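Side-chain contact in Tle cognate immunity protein 4 C-terminal domain-containing protein (Pseudomonas aeruginosa PAO1, PDB 4R1D), which binds the type VI secretion lipase effector Tle4 as its cognate immunity protein, and probably protects the producing cell from it: residues 214-219 with 223-228. Numbering follows the deposited sequence.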
loop_
_atom_site.group_PDB
_atom_site.type_symbol
_atom_site.label_atom_id
_atom_site.label_comp_id
_atom_site.label_asym_id
_atom_site.label_seq_id
_atom_site.Cartn_x
_atom_site.Cartn_y
_atom_site.Cartn_z
ATOM N N LYS B 214 5.476 30.333 8.347
ATOM C CA LYS B 214 4.092 29.913 8.155
ATOM C C LYS B 214 3.258 31.108 7.733
ATOM O O LYS B 214 3.183 32.100 8.457
ATOM C CB LYS B 214 3.516 29.304 9.438
ATOM C CG LYS B 214 2.001 29.093 9.379
ATOM C CD LYS B 214 1.445 28.522 10.676
ATOM C CE LYS B 214 -0.056 28.299 10.561
ATOM N NZ LYS B 214 -0.690 27.979 11.869
ATOM N N GLY B 215 2.629 31.021 6.567
ATOM C CA GLY B 215 1.748 32.087 6.134
ATOM C C GLY B 215 1.545 32.113 4.639
ATOM O O GLY B 215 1.745 31.110 3.965
ATOM N N LYS B 216 1.151 33.273 4.122
ATOM C CA LYS B 216 0.891 33.415 2.696
ATOM C C LYS B 216 2.181 33.507 1.894
ATOM O O LYS B 216 3.180 34.059 2.359
ATOM C CB LYS B 216 0.020 34.643 2.433
ATOM C CG LYS B 216 -1.261 34.647 3.238
ATOM C CD LYS B 216 -2.229 35.695 2.736
ATOM C CE LYS B 216 -3.554 35.617 3.477
ATOM N NZ LYS B 216 -4.495 36.682 3.015
ATOM N N HIS B 217 2.146 32.952 0.686
ATOM C CA HIS B 217 3.261 33.039 -0.251
ATOM C C HIS B 217 2.685 33.070 -1.652
ATOM O O HIS B 217 2.768 32.105 -2.401
ATOM C CB HIS B 217 4.238 31.869 -0.089
ATOM C CG HIS B 217 5.482 32.008 -0.914
ATOM N ND1 HIS B 217 6.670 31.393 -0.583
ATOM C CD2 HIS B 217 5.719 32.693 -2.057
ATOM C CE1 HIS B 217 7.586 31.693 -1.488
ATOM N NE2 HIS B 217 7.035 32.485 -2.392
ATOM N N PRO B 218 2.057 34.195 -2.000
ATOM C CA PRO B 218 1.534 34.363 -3.350
ATOM C C PRO B 218 2.700 34.377 -4.323
ATOM O O PRO B 218 3.795 34.797 -3.945
ATOM C CB PRO B 218 0.868 35.744 -3.296
ATOM C CG PRO B 218 1.587 36.471 -2.202
ATOM C CD PRO B 218 1.946 35.422 -1.188
ATOM N N VAL B 219 2.467 33.868 -5.528
ATOM C CA VAL B 219 3.436 33.906 -6.618
ATOM C C VAL B 219 2.644 34.431 -7.796
ATOM O O VAL B 219 1.838 33.709 -8.411
ATOM C CB VAL B 219 4.004 32.508 -6.954
ATOM C CG1 VAL B 219 4.967 32.592 -8.140
ATOM C CG2 VAL B 219 4.691 31.915 -5.741
ATOM N N PRO B 223 -2.564 32.317 -5.438
ATOM C CA PRO B 223 -2.740 32.566 -4.003
ATOM C C PRO B 223 -2.192 31.435 -3.134
ATOM O O PRO B 223 -2.958 30.802 -2.425
ATOM C CB PRO B 223 -4.262 32.665 -3.856
ATOM C CG PRO B 223 -4.800 31.847 -4.956
ATOM C CD PRO B 223 -3.831 31.976 -6.105
ATOM N N GLY B 224 -0.883 31.207 -3.176
ATOM C CA GLY B 224 -0.298 30.117 -2.407
ATOM C C GLY B 224 -0.126 30.421 -0.928
ATOM O O GLY B 224 -0.000 31.577 -0.531
ATOM N N GLU B 225 -0.136 29.373 -0.105
ATOM C CA GLU B 225 0.203 29.500 1.304
ATOM C C GLU B 225 1.255 28.449 1.618
ATOM O O GLU B 225 1.315 27.424 0.950
ATOM C CB GLU B 225 -1.039 29.332 2.179
ATOM C CG GLU B 225 -2.095 30.402 1.882
ATOM C CD GLU B 225 -3.196 30.488 2.932
ATOM O OE1 GLU B 225 -3.502 29.460 3.574
ATOM O OE2 GLU B 225 -3.753 31.595 3.109
ATOM N N GLU B 226 2.094 28.706 2.610
ATOM C CA GLU B 226 3.203 27.799 2.880
ATOM C C GLU B 226 3.401 27.545 4.363
ATOM O O GLU B 226 3.000 28.338 5.205
ATOM C CB GLU B 226 4.499 28.349 2.279
ATOM C CG GLU B 226 5.049 29.532 3.032
ATOM C CD GLU B 226 6.250 30.160 2.349
ATOM O OE1 GLU B 226 6.794 29.557 1.393
ATOM O OE2 GLU B 226 6.639 31.266 2.772
ATOM N N TYR B 227 4.061 26.434 4.659
ATOM C CA TYR B 227 4.355 26.042 6.012
ATOM C C TYR B 227 5.710 25.373 5.904
ATOM O O TYR B 227 5.866 24.406 5.163
ATOM C CB TYR B 227 3.289 25.042 6.495
ATOM C CG TYR B 227 3.029 25.065 7.984
ATOM C CD1 TYR B 227 4.069 25.189 8.891
ATOM C CD2 TYR B 227 1.737 24.971 8.477
ATOM C CE1 TYR B 227 3.828 25.209 10.260
ATOM C CE2 TYR B 227 1.484 24.990 9.844
ATOM C CZ TYR B 227 2.539 25.109 10.729
ATOM O OH TYR B 227 2.307 25.135 12.087
ATOM N N LEU B 228 6.701 25.898 6.614
ATOM C CA LEU B 228 8.076 25.440 6.446
ATOM C C LEU B 228 8.649 25.019 7.790
ATOM O O LEU B 228 8.707 25.828 8.718
ATOM C CB LEU B 228 8.946 26.579 5.881
ATOM C CG LEU B 228 9.078 26.791 4.370
ATOM C CD1 LEU B 228 7.757 26.801 3.639
ATOM C CD2 LEU B 228 9.843 28.086 4.094
HETATM O O HOH W 1 5.015 32.877 4.481
#
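His217 and Glu226 meet across the antiparallel segments through a hydrogen bond of 2.7 Å from His217 ND1 to Glu226 OE1. The bond is straight at ND1, and OE1 lies almost in the imidazole plane; seen from the glutamate, the histidine comes in from above the carboxylate, the two planes standing 82° apart. With its CG between the backbone N and the carbonyl carbon (chi1 73°), the extended Glu226 chain passes the Gly215 carbonyl and brings the carboxylate to the His217 side chain. OE1 also accepts a bond from Trp288, while OE2 forms a salt bridge with Arg213 and accepts a hydrogen bond from a water, 2.9 Å from OE2, that also donates to Lys216 O. So gripped, the buried carboxylate probably stays ionised. His217 NE2, on the other side of CE1, hydrogen-bonds Asp293, and the two bonds fix the ring's rotation.

Strands 209-214 and 225-233 of the C-terminal domain form a beta hairpin, and the segments are its end, where the chain turns a corner at Gly215 and runs into the connecting loop. Gly215 and Glu226 form the one hydrogen-bonded pair between these segments, with Gly215 N 3.0 Å from Glu226 O and Glu226 N 2.8 Å from Gly215 O; His217 N reaches Gly224 O at 2.8 Å.

On the other face, Lys214 runs alongside Tyr227. The extended lysine lays CD over one ring face in a CH-pi contact, 3.9 Å from the Tyr227 centroid and offset toward the rim, and carries NZ past the ring to a salt bridge with Asp196 of helix 191-205, whose OD1 also hydrogen-bonds the tyrosine OH. Next along this face, Lys216 CG and NZ lie 3.9 and 5.1 Å from Glu225 OE2, the ammonium too far for a salt bridge.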